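PDB 2YV4: hypothetical protein PH0435 from Pyrococcus horikoshii, which is uncharacterised but probably takes part in threonylcarbamoyl-AMP synthesis for tRNA modification, the fragment here being its C-terminal Sua5 domain. Local coordinates for residues R30-G35 / G72-I77. Numbering follows the deposited sequence.
Sequences RGKKVG and GVDVVI
Asp74 lays its CB against the aliphatic chain of Lys32, CB to CD 3.8 Å, the two side chains crossing at about a right angle, while its carboxylate reaches the backbone beyond. Asp74 CG stands anti to its own carbonyl carbon (chi1 -61°), which carries OD2 to Lys33 N at 2.7 Å. That bond is nearly straight (173° at the hydrogen) and uses the anti side of the carboxylate, 15° out of its plane. A water donates to the same OD2 and to Gly31 O, so a peptide N-H and a water both grip this oxygen and tie it to the turn leaving helix 13-29, where Gly31 closes a Schellman motif. In return Lys33 O accepts Asp74 N at 2.9 Å and, more weakly, Val75 N. Beyond these bonds the strands pair in parallel: Val34 bridges Val75 and Gly35 bridges Val76, with Ile77 N bonded to Gly35 O at 2.8 Å. The Lys33 chain, extended beyond CG, passes Gly72 O with its CD and gives NZ to Ala71 O, at the end of helix 54-70. On the face carrying Val34 and Val75, Val34 CG2 meets Ile77 CD1 at 4.0 Å, and all three side chains pack on Leu27 of helix 13-29. Val73 and Val76 turn to Met68 of helix 54-70, which covers the opposite face. Strands 34-38 and 75-81 are adjacent inner strands of the parallel sheet, with 46-49 beyond the first and 5-11 beyond the second, and helices 13-29 and 54-70 on the two faces.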
loop_
_atom_site.group_PDB
_atom_site.type_symbol
_atom_site.label_atom_id
_atom_site.label_comp_id
_atom_site.label_asym_id
_atom_site.label_seq_id
_atom_site.Cartn_x
_atom_site.Cartn_y
_atom_site.Cartn_z
ATOM N N ARG A 30 -15.027 -8.656 -3.478
ATOM C CA ARG A 30 -15.719 -8.675 -2.193
ATOM C C ARG A 30 -16.493 -7.382 -1.950
ATOM O O ARG A 30 -17.237 -7.273 -0.971
ATOM C CB ARG A 30 -14.725 -8.895 -1.052
ATOM C CG ARG A 30 -14.192 -10.316 -0.949
ATOM C CD ARG A 30 -13.013 -10.383 0.007
ATOM N NE ARG A 30 -13.330 -9.821 1.319
ATOM C CZ ARG A 30 -12.426 -9.574 2.262
ATOM N NH1 ARG A 30 -11.146 -9.838 2.043
ATOM N NH2 ARG A 30 -12.803 -9.058 3.425
ATOM N N GLY A 31 -16.314 -6.403 -2.836
ATOM C CA GLY A 31 -17.027 -5.145 -2.697
ATOM C C GLY A 31 -16.288 -4.028 -1.981
ATOM O O GLY A 31 -16.851 -2.958 -1.751
ATOM N N LYS A 32 -15.031 -4.265 -1.624
ATOM C CA LYS A 32 -14.240 -3.252 -0.942
ATOM C C LYS A 32 -13.615 -2.285 -1.942
ATOM O O LYS A 32 -13.075 -2.704 -2.970
ATOM C CB LYS A 32 -13.117 -3.908 -0.137
ATOM C CG LYS A 32 -13.582 -4.853 0.947
ATOM C CD LYS A 32 -14.248 -4.103 2.084
ATOM C CE LYS A 32 -14.681 -5.073 3.166
ATOM N NZ LYS A 32 -13.526 -5.905 3.611
ATOM N N LYS A 33 -13.709 -0.990 -1.654
ATOM C CA LYS A 33 -13.084 0.008 -2.512
ATOM C C LYS A 33 -11.632 -0.072 -2.044
ATOM O O LYS A 33 -11.350 0.097 -0.857
ATOM C CB LYS A 33 -13.669 1.397 -2.247
ATOM C CG LYS A 33 -13.148 2.477 -3.181
ATOM C CD LYS A 33 -13.822 3.817 -2.915
ATOM C CE LYS A 33 -13.318 4.882 -3.882
ATOM N NZ LYS A 33 -14.052 6.173 -3.733
ATOM N N VAL A 34 -10.719 -0.349 -2.967
ATOM C CA VAL A 34 -9.314 -0.514 -2.613
ATOM C C VAL A 34 -8.348 0.506 -3.206
ATOM O O VAL A 34 -8.451 0.901 -4.370
ATOM C CB VAL A 34 -8.846 -1.946 -2.984
ATOM C CG1 VAL A 34 -9.157 -2.224 -4.428
ATOM C CG2 VAL A 34 -7.356 -2.109 -2.720
ATOM N N GLY A 35 -7.399 0.926 -2.378
ATOM C CA GLY A 35 -6.406 1.889 -2.811
ATOM C C GLY A 35 -5.017 1.305 -2.656
ATOM O O GLY A 35 -4.766 0.483 -1.776
ATOM N N GLY A 72 -12.485 7.792 0.743
ATOM C CA GLY A 72 -13.389 6.788 1.289
ATOM C C GLY A 72 -13.030 5.333 1.027
ATOM O O GLY A 72 -13.898 4.455 1.063
ATOM N N VAL A 73 -11.758 5.062 0.759
ATOM C CA VAL A 73 -11.329 3.690 0.508
ATOM C C VAL A 73 -11.498 2.810 1.753
ATOM O O VAL A 73 -11.241 3.252 2.871
ATOM C CB VAL A 73 -9.848 3.653 0.056
ATOM C CG1 VAL A 73 -9.332 2.237 0.087
ATOM C CG2 VAL A 73 -9.728 4.216 -1.353
ATOM N N ASP A 74 -11.928 1.567 1.544
ATOM C CA ASP A 74 -12.134 0.606 2.629
ATOM C C ASP A 74 -10.824 -0.037 3.082
ATOM O O ASP A 74 -10.597 -0.240 4.279
ATOM C CB ASP A 74 -13.097 -0.497 2.180
ATOM C CG ASP A 74 -14.461 0.040 1.806
ATOM O OD1 ASP A 74 -15.078 0.725 2.651
ATOM O OD2 ASP A 74 -14.915 -0.222 0.672
ATOM N N VAL A 75 -9.967 -0.363 2.117
ATOM C CA VAL A 75 -8.682 -0.985 2.412
ATOM C C VAL A 75 -7.564 -0.343 1.595
ATOM O O VAL A 75 -7.725 -0.077 0.403
ATOM C CB VAL A 75 -8.716 -2.498 2.104
ATOM C CG1 VAL A 75 -7.364 -3.135 2.411
ATOM C CG2 VAL A 75 -9.814 -3.163 2.920
ATOM N N VAL A 76 -6.437 -0.090 2.251
ATOM C CA VAL A 76 -5.278 0.510 1.606
ATOM C C VAL A 76 -4.142 -0.498 1.619
ATOM O O VAL A 76 -3.778 -1.015 2.670
ATOM C CB VAL A 76 -4.803 1.788 2.352
ATOM C CG1 VAL A 76 -3.488 2.294 1.754
ATOM C CG2 VAL A 76 -5.861 2.875 2.255
ATOM N N ILE A 77 -3.595 -0.791 0.448
ATOM C CA ILE A 77 -2.476 -1.722 0.354
ATOM C C ILE A 77 -1.229 -0.883 0.146
ATOM O O ILE A 77 -1.158 -0.087 -0.792
ATOM C CB ILE A 77 -2.631 -2.683 -0.839
ATOM C CG1 ILE A 77 -3.891 -3.537 -0.659
ATOM C CG2 ILE A 77 -1.386 -3.563 -0.962
ATOM C CD1 ILE A 77 -4.232 -4.398 -1.876
HETATM O O HOH W 1 -17.159 -1.528 0.460
#